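Local coordinates for hemin degrading factor (Pseudomonas aeruginosa, PDB 4MF9), which binds heme by axial ligation of its iron, probably hands it on within the cell, and appears to degrade it as well, at residues Arg35-Ala40 with Val45-Leu50; Leu69-Gly74 with Arg97-Ser102; Val127-Glu132 with Arg164-Leu169; Gln143-Asp146 with Val150-His153. All coordinates share one frame; numbering follows the deposited sequence.

Contact 1. Residues Arg35-Ala40 with Val45-Leu50; sequences RARDAA and VSEGEL
The carboxylate of Glu47 turns one flat face to helix 36-42 and the other to Ala151 of the neighbouring sheet. Over the first face, Arg37 CB lies 3.4 Å from Glu47 OE1, while Ala36 CB comes in obliquely, 3.6 Å from Glu47 OE2. An extended chain with CG anti to the backbone N (chi1 -171°) carries the group there. The second carboxylate, that of Glu49, bonds to the N-cap residue Ser46, whose N meets OE1 from above the plane and whose OG uses the anti lone pair of the same oxygen. With Glu49 N returning a bond to Ser46 OG at 3.2 Å, the two residues form a capping box. Between the helices, Leu50 CD1 sits 3.4 Å from Ala36 O, and the methyl of Ala40 fits against the backbone of Ser46 and Glu47. The sole direct hydrogen bond between the segments, Val45 N to Ala40 O at 2.8 Å, closes the turn. A water joins Arg37 N to Glu47 OE2, and the latter also forms a salt bridge with Lys154, while the Arg37 guanidinium pairs with Glu86. Met by a cation and a donating water, the buried carboxylate of Glu47 is probably stabilised in its charged form.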
loop_
_atom_site.group_PDB
_atom_site.type_symbol
_atom_site.label_atom_id
_atom_site.label_comp_id
_atom_site.label_asym_id
_atom_site.label_seq_id
_atom_site.Cartn_x
_atom_site.Cartn_y
_atom_site.Cartn_z
ATOM N N ARG A 35 -16.028 9.174 2.469
ATOM C CA ARG A 35 -14.680 9.559 2.831
ATOM C C ARG A 35 -14.062 10.525 1.807
ATOM O O ARG A 35 -14.535 10.623 0.750
ATOM C CB ARG A 35 -13.747 8.374 3.088
ATOM C CG ARG A 35 -14.294 7.149 3.812
ATOM C CD ARG A 35 -14.339 7.352 5.301
ATOM N NE ARG A 35 -15.460 8.203 5.628
ATOM C CZ ARG A 35 -15.574 8.835 6.775
ATOM N NH1 ARG A 35 -14.650 8.666 7.671
ATOM N NH2 ARG A 35 -16.612 9.606 7.039
ATOM N N ALA A 36 -12.926 11.109 2.123
ATOM C CA ALA A 36 -12.313 12.096 1.255
ATOM C C ALA A 36 -12.091 11.568 -0.132
ATOM O O ALA A 36 -12.423 12.174 -1.072
ATOM C CB ALA A 36 -10.955 12.489 1.814
ATOM N N ARG A 37 -11.575 10.381 -0.235
ATOM C CA ARG A 37 -11.347 9.798 -1.519
ATOM C C ARG A 37 -12.637 9.592 -2.305
ATOM O O ARG A 37 -12.687 9.877 -3.441
ATOM C CB ARG A 37 -10.551 8.516 -1.341
ATOM C CG ARG A 37 -10.778 7.428 -2.315
ATOM C CD ARG A 37 -10.343 6.118 -1.715
ATOM N NE ARG A 37 -9.334 5.534 -2.552
ATOM C CZ ARG A 37 -9.598 4.827 -3.612
ATOM N NH1 ARG A 37 -10.840 4.628 -3.947
ATOM N NH2 ARG A 37 -8.641 4.321 -4.329
ATOM N N ASP A 38 -13.678 9.102 -1.663
ATOM C CA ASP A 38 -14.956 8.952 -2.326
ATOM C C ASP A 38 -15.554 10.290 -2.739
ATOM O O ASP A 38 -15.952 10.448 -3.869
ATOM C CB ASP A 38 -15.947 8.291 -1.393
ATOM C CG ASP A 38 -15.485 6.959 -0.877
ATOM O OD1 ASP A 38 -15.563 6.004 -1.586
ATOM O OD2 ASP A 38 -15.057 6.892 0.227
ATOM N N ALA A 39 -15.536 11.242 -1.815
ATOM C CA ALA A 39 -16.070 12.573 -2.092
ATOM C C ALA A 39 -15.358 13.246 -3.260
ATOM O O ALA A 39 -16.005 13.828 -4.131
ATOM C CB ALA A 39 -15.992 13.439 -0.856
ATOM N N ALA A 40 -14.028 13.169 -3.275
ATOM C CA ALA A 40 -13.244 13.751 -4.357
ATOM C C ALA A 40 -13.719 13.242 -5.716
ATOM O O ALA A 40 -13.856 14.017 -6.663
ATOM C CB ALA A 40 -11.754 13.458 -4.165
ATOM N N VAL A 45 -12.777 15.608 -8.696
ATOM C CA VAL A 45 -11.386 16.029 -8.515
ATOM C C VAL A 45 -10.547 14.935 -7.860
ATOM O O VAL A 45 -11.078 13.923 -7.402
ATOM C CB VAL A 45 -11.269 17.315 -7.655
ATOM C CG1 VAL A 45 -11.974 18.490 -8.320
ATOM C CG2 VAL A 45 -11.810 17.079 -6.248
ATOM N N SER A 46 -9.236 15.138 -7.809
ATOM C CA SER A 46 -8.374 14.216 -7.080
ATOM C C SER A 46 -8.467 14.491 -5.580
ATOM O O SER A 46 -8.830 15.598 -5.165
ATOM C CB SER A 46 -6.931 14.354 -7.542
ATOM O OG SER A 46 -6.383 15.591 -7.133
ATOM N N GLU A 47 -8.156 13.479 -4.769
ATOM C CA GLU A 47 -8.109 13.648 -3.320
ATOM C C GLU A 47 -7.088 14.712 -2.934
ATOM O O GLU A 47 -7.301 15.465 -1.986
ATOM C CB GLU A 47 -7.779 12.318 -2.624
ATOM C CG GLU A 47 -7.928 12.365 -1.096
ATOM C CD GLU A 47 -7.729 11.009 -0.437
ATOM O OE1 GLU A 47 -7.478 10.014 -1.162
ATOM O OE2 GLU A 47 -7.834 10.936 0.810
ATOM N N GLY A 48 -5.982 14.775 -3.678
ATOM C CA GLY A 48 -4.948 15.766 -3.430
ATOM C C GLY A 48 -5.452 17.200 -3.535
ATOM O O GLY A 48 -5.125 18.042 -2.697
ATOM N N GLU A 49 -6.241 17.445 -4.553
ATOM C CA GLU A 49 -6.873 18.720 -4.773
ATOM C C GLU A 49 -7.836 19.056 -3.652
ATOM O O GLU A 49 -7.842 20.129 -3.161
ATOM C CB GLU A 49 -7.604 18.700 -6.063
ATOM C CG GLU A 49 -6.732 18.840 -7.253
ATOM C CD GLU A 49 -7.484 18.560 -8.543
ATOM O OE1 GLU A 49 -7.623 17.382 -8.938
ATOM O OE2 GLU A 49 -7.976 19.534 -9.101
ATOM N N LEU A 50 -8.587 18.057 -3.240
ATOM C CA LEU A 50 -9.570 18.195 -2.166
ATOM C C LEU A 50 -8.870 18.604 -0.875
ATOM O O LEU A 50 -9.287 19.555 -0.205
ATOM C CB LEU A 50 -10.341 16.888 -1.953
ATOM C CG LEU A 50 -11.850 16.946 -1.669
ATOM C CD1 LEU A 50 -12.391 15.617 -1.163
ATOM C CD2 LEU A 50 -12.189 18.030 -0.684
HETATM O O HOH W 1 -10.054 9.023 2.199
#

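Contact 2. Residues Leu69-Gly74 with Arg97-Ser102; sequences LLPALG and REVTVS
Leu70 meets Val99 and Val101 with different parts of its side chain. Its CB rests 3.7 Å from Val99 CG1, and its CD1 reaches Val101 CG2 at 3.9 Å, the leucine and the second valine crossing at about a right angle. The other methyl of Val99, CG2, approaches the backbone instead, lying 3.6 Å from Leu70 O. Pro71 adds the flank of its ring, with CD 4.2 Å from Val99 CG1. In Val99 CG1 is anti to the backbone N (chi1 175°), which sends the two methyls to separate targets, one to the side chains of Leu70 and Pro71 and one to the Leu70 carbonyl. Pro71 lacks an N-H for the preceding turn, and the helix is kinked there. Alternation along the strand directs both valines at the helix and Thr100 away from it. In the next shell Tyr96 and Leu121 pack on Leu70, Leu121 also touches Val101, and Val110 supports Val99. Backbone bonds pair Thr100 with Leu109 and Glu98 with Val111. The arrangement is that of helix 66-72 laid, through Leu70 and Pro71, on strand 99-101, an outermost strand of an antiparallel sheet, here in a HemS/ChuX-type domain.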
loop_
_atom_site.group_PDB
_atom_site.type_symbol
_atom_site.label_atom_id
_atom_site.label_comp_id
_atom_site.label_asym_id
_atom_site.label_seq_id
_atom_site.Cartn_x
_atom_site.Cartn_y
_atom_site.Cartn_z
ATOM N N LEU A 69 11.416 15.043 6.535
ATOM C CA LEU A 69 10.067 14.694 7.000
ATOM C C LEU A 69 9.967 13.261 7.537
ATOM O O LEU A 69 9.495 13.040 8.653
ATOM C CB LEU A 69 9.063 14.916 5.860
ATOM C CG LEU A 69 7.546 14.758 6.015
ATOM C CD1 LEU A 69 7.100 13.385 5.566
ATOM C CD2 LEU A 69 7.062 15.046 7.435
ATOM N N LEU A 70 10.414 12.290 6.748
ATOM C CA LEU A 70 10.272 10.878 7.131
ATOM C C LEU A 70 10.908 10.491 8.475
ATOM O O LEU A 70 10.252 9.870 9.291
ATOM C CB LEU A 70 10.736 9.946 6.005
ATOM C CG LEU A 70 9.938 10.058 4.707
ATOM C CD1 LEU A 70 10.634 9.307 3.572
ATOM C CD2 LEU A 70 8.517 9.552 4.906
ATOM N N PRO A 71 12.184 10.860 8.718
ATOM C CA PRO A 71 12.733 10.558 10.049
ATOM C C PRO A 71 11.984 11.300 11.147
ATOM O O PRO A 71 11.779 10.751 12.234
ATOM C CB PRO A 71 14.176 11.084 9.969
ATOM C CG PRO A 71 14.484 11.140 8.530
ATOM C CD PRO A 71 13.192 11.472 7.842
ATOM N N ALA A 72 11.561 12.531 10.860
ATOM C CA ALA A 72 10.863 13.359 11.849
ATOM C C ALA A 72 9.557 12.738 12.338
ATOM O O ALA A 72 9.141 12.972 13.477
ATOM C CB ALA A 72 10.612 14.761 11.298
ATOM N N LEU A 73 8.921 11.936 11.528
ATOM C CA LEU A 73 7.698 11.333 11.952
ATOM C C LEU A 73 7.923 10.455 13.143
ATOM O O LEU A 73 7.029 10.149 13.826
ATOM C CB LEU A 73 7.040 10.552 10.836
ATOM C CG LEU A 73 6.561 11.341 9.652
ATOM C CD1 LEU A 73 5.993 10.503 8.512
ATOM C CD2 LEU A 73 5.617 12.426 10.007
ATOM N N GLY A 74 9.155 10.028 13.317
ATOM C CA GLY A 74 9.512 9.237 14.483
ATOM C C GLY A 74 9.344 10.004 15.784
ATOM O O GLY A 74 9.255 9.410 16.859
ATOM N N ARG A 97 9.625 4.237 12.698
ATOM C CA ARG A 97 11.050 3.941 12.654
ATOM C C ARG A 97 11.273 2.474 12.288
ATOM O O ARG A 97 10.366 1.707 12.450
ATOM C CB ARG A 97 11.654 4.171 14.016
ATOM C CG ARG A 97 11.145 3.211 15.038
ATOM C CD ARG A 97 12.006 3.164 16.269
ATOM N NE ARG A 97 11.281 2.527 17.330
ATOM C CZ ARG A 97 11.451 1.279 17.713
ATOM N NH1 ARG A 97 12.346 0.517 17.110
ATOM N NH2 ARG A 97 10.717 0.794 18.681
ATOM N N GLU A 98 12.451 2.109 11.800
ATOM C CA GLU A 98 13.601 2.952 11.634
ATOM C C GLU A 98 13.665 3.431 10.215
ATOM O O GLU A 98 13.585 2.645 9.340
ATOM C CB GLU A 98 14.888 2.187 11.977
ATOM C CG GLU A 98 15.019 1.666 13.388
ATOM C CD GLU A 98 15.180 2.781 14.427
ATOM O OE1 GLU A 98 15.730 3.856 14.080
ATOM O OE2 GLU A 98 14.751 2.586 15.594
ATOM N N VAL A 99 13.775 4.731 9.997
ATOM C CA VAL A 99 13.712 5.324 8.666
ATOM C C VAL A 99 15.092 5.528 8.041
ATOM O O VAL A 99 15.968 6.129 8.649
ATOM C CB VAL A 99 12.989 6.686 8.704
ATOM C CG1 VAL A 99 13.037 7.353 7.345
ATOM C CG2 VAL A 99 11.550 6.503 9.159
ATOM N N THR A 100 15.264 5.073 6.824
ATOM C CA THR A 100 16.427 5.405 6.030
ATOM C C THR A 100 15.980 5.887 4.680
ATOM O O THR A 100 15.053 5.341 4.126
ATOM C CB THR A 100 17.457 4.243 5.866
ATOM O OG1 THR A 100 16.846 3.147 5.210
ATOM C CG2 THR A 100 17.989 3.771 7.105
ATOM N N VAL A 101 16.637 6.917 4.166
ATOM C CA VAL A 101 16.349 7.478 2.849
ATOM C C VAL A 101 17.635 7.473 2.024
ATOM O O VAL A 101 18.689 7.908 2.505
ATOM C CB VAL A 101 15.811 8.925 2.959
ATOM C CG1 VAL A 101 15.616 9.543 1.578
ATOM C CG2 VAL A 101 14.500 8.942 3.748
ATOM N N SER A 102 17.549 6.990 0.785
ATOM C CA SER A 102 18.740 6.824 -0.061
ATOM C C SER A 102 19.461 8.141 -0.374
ATOM O O SER A 102 18.893 9.236 -0.238
ATOM C CB SER A 102 18.382 6.094 -1.358
ATOM O OG SER A 102 17.547 6.890 -2.180
#

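Contact 3. Residues Val127-Glu132 with Arg164-Leu169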
loop_
_atom_site.group_PDB
_atom_site.type_symbol
_atom_site.label_atom_id
_atom_site.label_comp_id
_atom_site.label_asym_id
_atom_site.label_seq_id
_atom_site.Cartn_x
_atom_site.Cartn_y
_atom_site.Cartn_z
ATOM N N VAL A 127 2.505 16.990 0.091
ATOM C CA VAL A 127 2.303 16.462 1.437
ATOM C C VAL A 127 1.670 17.535 2.325
ATOM O O VAL A 127 2.102 18.699 2.319
ATOM C CB VAL A 127 3.634 15.964 2.035
ATOM C CG1 VAL A 127 4.742 16.988 1.813
ATOM C CG2 VAL A 127 3.477 15.653 3.505
ATOM N N PHE A 128 0.631 17.150 3.065
ATOM C CA PHE A 128 -0.099 18.083 3.922
ATOM C C PHE A 128 -0.189 17.570 5.350
ATOM O O PHE A 128 -0.252 16.363 5.590
ATOM C CB PHE A 128 -1.519 18.305 3.382
ATOM C CG PHE A 128 -1.551 18.863 1.986
ATOM C CD1 PHE A 128 -1.471 18.016 0.883
ATOM C CD2 PHE A 128 -1.657 20.232 1.774
ATOM C CE1 PHE A 128 -1.491 18.531 -0.405
ATOM C CE2 PHE A 128 -1.685 20.753 0.492
ATOM C CZ PHE A 128 -1.600 19.899 -0.601
ATOM N N ALA A 129 -0.186 18.496 6.300
ATOM C CA ALA A 129 -0.441 18.153 7.686
ATOM C C ALA A 129 -1.833 18.659 7.982
ATOM O O ALA A 129 -2.098 19.864 7.860
ATOM C CB ALA A 129 0.575 18.831 8.599
ATOM N N ILE A 130 -2.701 17.750 8.354
ATOM C CA ILE A 130 -4.076 18.046 8.642
ATOM C C ILE A 130 -4.345 18.022 10.164
ATOM O O ILE A 130 -3.934 17.138 10.839
ATOM C CB ILE A 130 -4.988 17.070 7.896
ATOM C CG1 ILE A 130 -4.738 17.146 6.396
ATOM C CG2 ILE A 130 -6.437 17.316 8.195
ATOM C CD1 ILE A 130 -5.642 16.302 5.560
ATOM N N ALA A 131 -5.037 19.021 10.683
ATOM C CA ALA A 131 -5.468 18.989 12.076
ATOM C C ALA A 131 -6.973 19.221 12.106
ATOM O O ALA A 131 -7.436 20.363 12.206
ATOM C CB ALA A 131 -4.731 20.060 12.889
ATOM N N GLU A 132 -7.734 18.156 12.049
ATOM C CA GLU A 132 -9.134 18.175 11.787
ATOM C C GLU A 132 -9.963 18.246 13.078
ATOM O O GLU A 132 -9.845 17.390 13.857
ATOM C CB GLU A 132 -9.538 16.929 11.015
ATOM C CG GLU A 132 -10.982 16.985 10.617
ATOM C CD GLU A 132 -11.375 16.103 9.473
ATOM O OE1 GLU A 132 -12.537 16.131 9.155
ATOM O OE2 GLU A 132 -10.569 15.408 8.905
ATOM N N ARG A 164 2.709 16.643 21.570
ATOM C CA ARG A 164 3.516 17.822 21.618
ATOM C C ARG A 164 4.618 17.911 20.539
ATOM O O ARG A 164 5.237 18.908 20.397
ATOM C CB ARG A 164 4.028 18.089 23.022
ATOM C CG ARG A 164 4.888 17.011 23.545
ATOM C CD ARG A 164 4.133 16.172 24.577
ATOM N NE ARG A 164 3.929 16.912 25.795
ATOM C CZ ARG A 164 4.679 16.821 26.878
ATOM N NH1 ARG A 164 5.708 15.976 26.942
ATOM N NH2 ARG A 164 4.393 17.593 27.911
ATOM N N ALA A 165 4.826 16.848 19.795
ATOM C CA ALA A 165 5.798 16.867 18.713
ATOM C C ALA A 165 5.161 17.488 17.480
ATOM O O ALA A 165 5.855 17.985 16.596
ATOM C CB ALA A 165 6.289 15.448 18.421
ATOM N N TRP A 166 3.827 17.474 17.442
ATOM C CA TRP A 166 3.063 17.907 16.267
ATOM C C TRP A 166 3.384 19.320 15.753
ATOM O O TRP A 166 3.870 19.485 14.638
ATOM C CB TRP A 166 1.561 17.771 16.535
ATOM C CG TRP A 166 0.703 18.233 15.392
ATOM C CD1 TRP A 166 -0.016 19.398 15.320
ATOM C CD2 TRP A 166 0.472 17.543 14.157
ATOM N NE1 TRP A 166 -0.681 19.468 14.118
ATOM C CE2 TRP A 166 -0.390 18.347 13.382
ATOM C CE3 TRP A 166 0.919 16.326 13.628
ATOM C CZ2 TRP A 166 -0.827 17.966 12.108
ATOM C CZ3 TRP A 166 0.482 15.946 12.365
ATOM C CH2 TRP A 166 -0.379 16.767 11.620
ATOM N N GLU A 167 3.197 20.331 16.587
ATOM C CA GLU A 167 3.366 21.667 16.090
ATOM C C GLU A 167 4.761 22.049 15.653
ATOM O O GLU A 167 4.927 22.621 14.634
ATOM C CB GLU A 167 2.750 22.684 17.006
ATOM C CG GLU A 167 2.004 23.769 16.246
ATOM C CD GLU A 167 0.771 23.299 15.506
ATOM O OE1 GLU A 167 0.759 23.366 14.263
ATOM O OE2 GLU A 167 -0.202 22.885 16.164
ATOM N N PRO A 168 5.754 21.677 16.413
ATOM C CA PRO A 168 7.122 21.965 15.966
ATOM C C PRO A 168 7.470 21.244 14.671
ATOM O O PRO A 168 8.217 21.786 13.849
ATOM C CB PRO A 168 7.977 21.404 17.103
ATOM C CG PRO A 168 7.110 21.500 18.301
ATOM C CD PRO A 168 5.733 21.167 17.798
ATOM N N LEU A 169 6.948 20.049 14.488
ATOM C CA LEU A 169 7.159 19.367 13.248
ATOM C C LEU A 169 6.548 20.079 12.080
ATOM O O LEU A 169 7.198 20.303 11.099
ATOM C CB LEU A 169 6.547 17.990 13.346
ATOM C CG LEU A 169 7.045 16.892 12.453
ATOM C CD1 LEU A 169 6.417 15.641 12.998
ATOM C CD2 LEU A 169 6.455 17.193 11.130
#
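Trp166 pushes the far end of its indole against the strand at Ala129 and Ile130. The six-membered ring does the touching: Ala129 CB is 3.8 Å from Trp166 CH2, and the Ile130 carbonyl oxygen lies 3.5 Å from Trp166 CZ2. Further along, Ala131 CB approaches the pyrrole nitrogen, NE1, at 4.3 Å. All three strand atoms come to the ring obliquely. The contact is therefore a row of small van der Waals encounters along one strand, with a backbone carbonyl set between two methyl groups.

The reach of the tryptophan makes this possible. Even at Ala129 and Trp166, the nearest pair, the CA atoms are 9.3 Å apart, and CG anti to the backbone N (chi1 178°) points the long indole across that gap. The two alanines that face the helix present only methyl groups to the ring, whereas the intervening Ile130 directs its side chain to the other face of the sheet, where it packs on Val51 of helix 47-52.

Surrounding residues fix the indole more closely. Ile142 of the adjacent strand packs on it, and Arg140 of the same strand makes a cation-pi interaction with it. Leu76 touches Ala165 and Leu169. Backbone bonds to Val60 and Ser141 place strand 124-133 between strands 59-62 and 138-146. With helix 166-173 on one side of this strand and helix 47-52 on the other, the sheet is locally covered by a helix on each face, within a domain assigned to the HemS/ChuX family.

Contact 4. Residues Gln143-Asp146 with Val150-His153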
loop_
_atom_site.group_PDB
_atom_site.type_symbol
_atom_site.label_atom_id
_atom_site.label_comp_id
_atom_site.label_asym_id
_atom_site.label_seq_id
_atom_site.Cartn_x
_atom_site.Cartn_y
_atom_site.Cartn_z
ATOM N N GLN A 143 -0.515 13.563 5.168
ATOM C CA GLN A 143 -1.034 12.877 4.014
ATOM C C GLN A 143 -0.264 13.215 2.733
ATOM O O GLN A 143 -0.102 14.344 2.415
ATOM C CB GLN A 143 -2.538 13.088 3.814
ATOM C CG GLN A 143 -3.393 12.884 5.055
ATOM C CD GLN A 143 -4.904 12.788 4.810
ATOM O OE1 GLN A 143 -5.378 12.897 3.741
ATOM N NE2 GLN A 143 -5.611 12.533 5.845
ATOM N N VAL A 144 0.157 12.196 2.012
ATOM C CA VAL A 144 1.003 12.368 0.835
ATOM C C VAL A 144 0.240 12.000 -0.432
ATOM O O VAL A 144 -0.485 10.993 -0.455
ATOM C CB VAL A 144 2.284 11.489 0.942
ATOM C CG1 VAL A 144 3.136 11.625 -0.321
ATOM C CG2 VAL A 144 3.096 11.889 2.168
ATOM N N PHE A 145 0.434 12.789 -1.491
ATOM C CA PHE A 145 -0.242 12.567 -2.770
ATOM C C PHE A 145 0.715 12.544 -3.965
ATOM O O PHE A 145 1.769 13.194 -3.937
ATOM C CB PHE A 145 -1.342 13.621 -2.957
ATOM C CG PHE A 145 -2.357 13.603 -1.852
ATOM C CD1 PHE A 145 -3.461 12.760 -1.922
ATOM C CD2 PHE A 145 -2.182 14.390 -0.718
ATOM C CE1 PHE A 145 -4.389 12.715 -0.894
ATOM C CE2 PHE A 145 -3.113 14.344 0.323
ATOM C CZ PHE A 145 -4.213 13.504 0.229
ATOM N N ASP A 146 0.354 11.779 -5.000
ATOM C CA ASP A 146 1.235 11.587 -6.160
ATOM C C ASP A 146 1.021 12.634 -7.262
ATOM O O ASP A 146 0.242 13.567 -7.089
ATOM C CB ASP A 146 1.165 10.141 -6.714
ATOM C CG ASP A 146 -0.187 9.782 -7.323
ATOM O OD1 ASP A 146 -0.949 10.677 -7.730
ATOM O OD2 ASP A 146 -0.488 8.566 -7.414
ATOM N N VAL A 150 -3.525 11.385 -6.391
ATOM C CA VAL A 150 -4.023 10.186 -5.711
ATOM C C VAL A 150 -3.211 9.947 -4.450
ATOM O O VAL A 150 -1.998 10.134 -4.452
ATOM C CB VAL A 150 -3.921 8.944 -6.619
ATOM C CG1 VAL A 150 -4.687 7.775 -6.013
ATOM C CG2 VAL A 150 -4.454 9.272 -8.010
ATOM N N ALA A 151 -3.868 9.541 -3.371
ATOM C CA ALA A 151 -3.154 9.290 -2.122
ATOM C C ALA A 151 -2.015 8.298 -2.293
ATOM O O ALA A 151 -2.161 7.263 -2.965
ATOM C CB ALA A 151 -4.108 8.800 -1.053
ATOM N N VAL A 152 -0.887 8.604 -1.667
ATOM C CA VAL A 152 0.245 7.689 -1.665
ATOM C C VAL A 152 0.282 6.908 -0.354
ATOM O O VAL A 152 0.355 5.671 -0.346
ATOM C CB VAL A 152 1.578 8.443 -1.871
ATOM C CG1 VAL A 152 2.727 7.557 -1.511
ATOM C CG2 VAL A 152 1.707 8.884 -3.297
ATOM N N HIS A 153 0.176 7.641 0.748
ATOM C CA HIS A 153 0.500 7.132 2.071
ATOM C C HIS A 153 0.018 8.158 3.091
ATOM O O HIS A 153 0.158 9.373 2.867
ATOM C CB HIS A 153 2.023 7.023 2.171
ATOM C CG HIS A 153 2.523 6.437 3.461
ATOM N ND1 HIS A 153 2.088 5.226 3.953
ATOM C CD2 HIS A 153 3.453 6.893 4.336
ATOM C CE1 HIS A 153 2.717 4.966 5.091
ATOM N NE2 HIS A 153 3.549 5.961 5.343
HETATM O O HOH W 2 -1.024 6.684 -5.608
#
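Asp146 and Val150 lie side by side and point the same way, flanking the turn between strands 138-146 and 151-157. With Asp146 CG between the backbone N and the carbonyl carbon (chi1 67°), the carboxylate folds back over the turn, where OD1 accepts from Val150 N at 3.0 Å, met from 52° above the carboxylate plane. The same oxygen takes the N-H of Gln148, an Asx turn, while OD2 is linked through a water to Ala151 O. Val144 and Val152 instead cross obliquely, with Val144 CG1 3.9 Å from Val152 CB. Phe145 and Ala151 form a non-hydrogen-bonded pair with diverging side chains, yet the ring swings back: its CD1 lies 3.5 Å from Ala151 CA, and the carbonyl carbon of Val150 sits at the ring edge. Backbone bonds run from Asp146 N to Val150 O at 2.9 Å, from Val152 N to Val144 O at 2.7 Å and from Val144 N to His153 O at 2.9 Å. Val152 and His153 thus both answer to Val144, as in a beta bulge. Thr83 and Tyr96 hold the His153 imidazole. The whole is a beta hairpin in an antiparallel sheet, within the chain's first HemS/ChuX family region.

The sheet around contact 4 joins contacts 1, 3 and 4. Contact 1 packs on it, with Glu47 CG 3.6 Å from Phe145 CE1. Contact 3 shares the sheet: strands 124-133 and 138-146 are neighbours, and Phe128 O and Gln143 N, 2.8 Å apart, probably form a hydrogen bond. Contact 2, whose strand belongs to the other sheet, touches contact 3 alone, where Ala72 O lies 3.8 Å from Leu169 CD1, and stays about 5 Å, nearest atoms, from contact 4. Towards the heme, the Val101 side chain of contact 2 is about 12 Å away and that of Val152 in contact 4 about 13 Å. Contacts 1 and 3 lie away from the heme-binding residues.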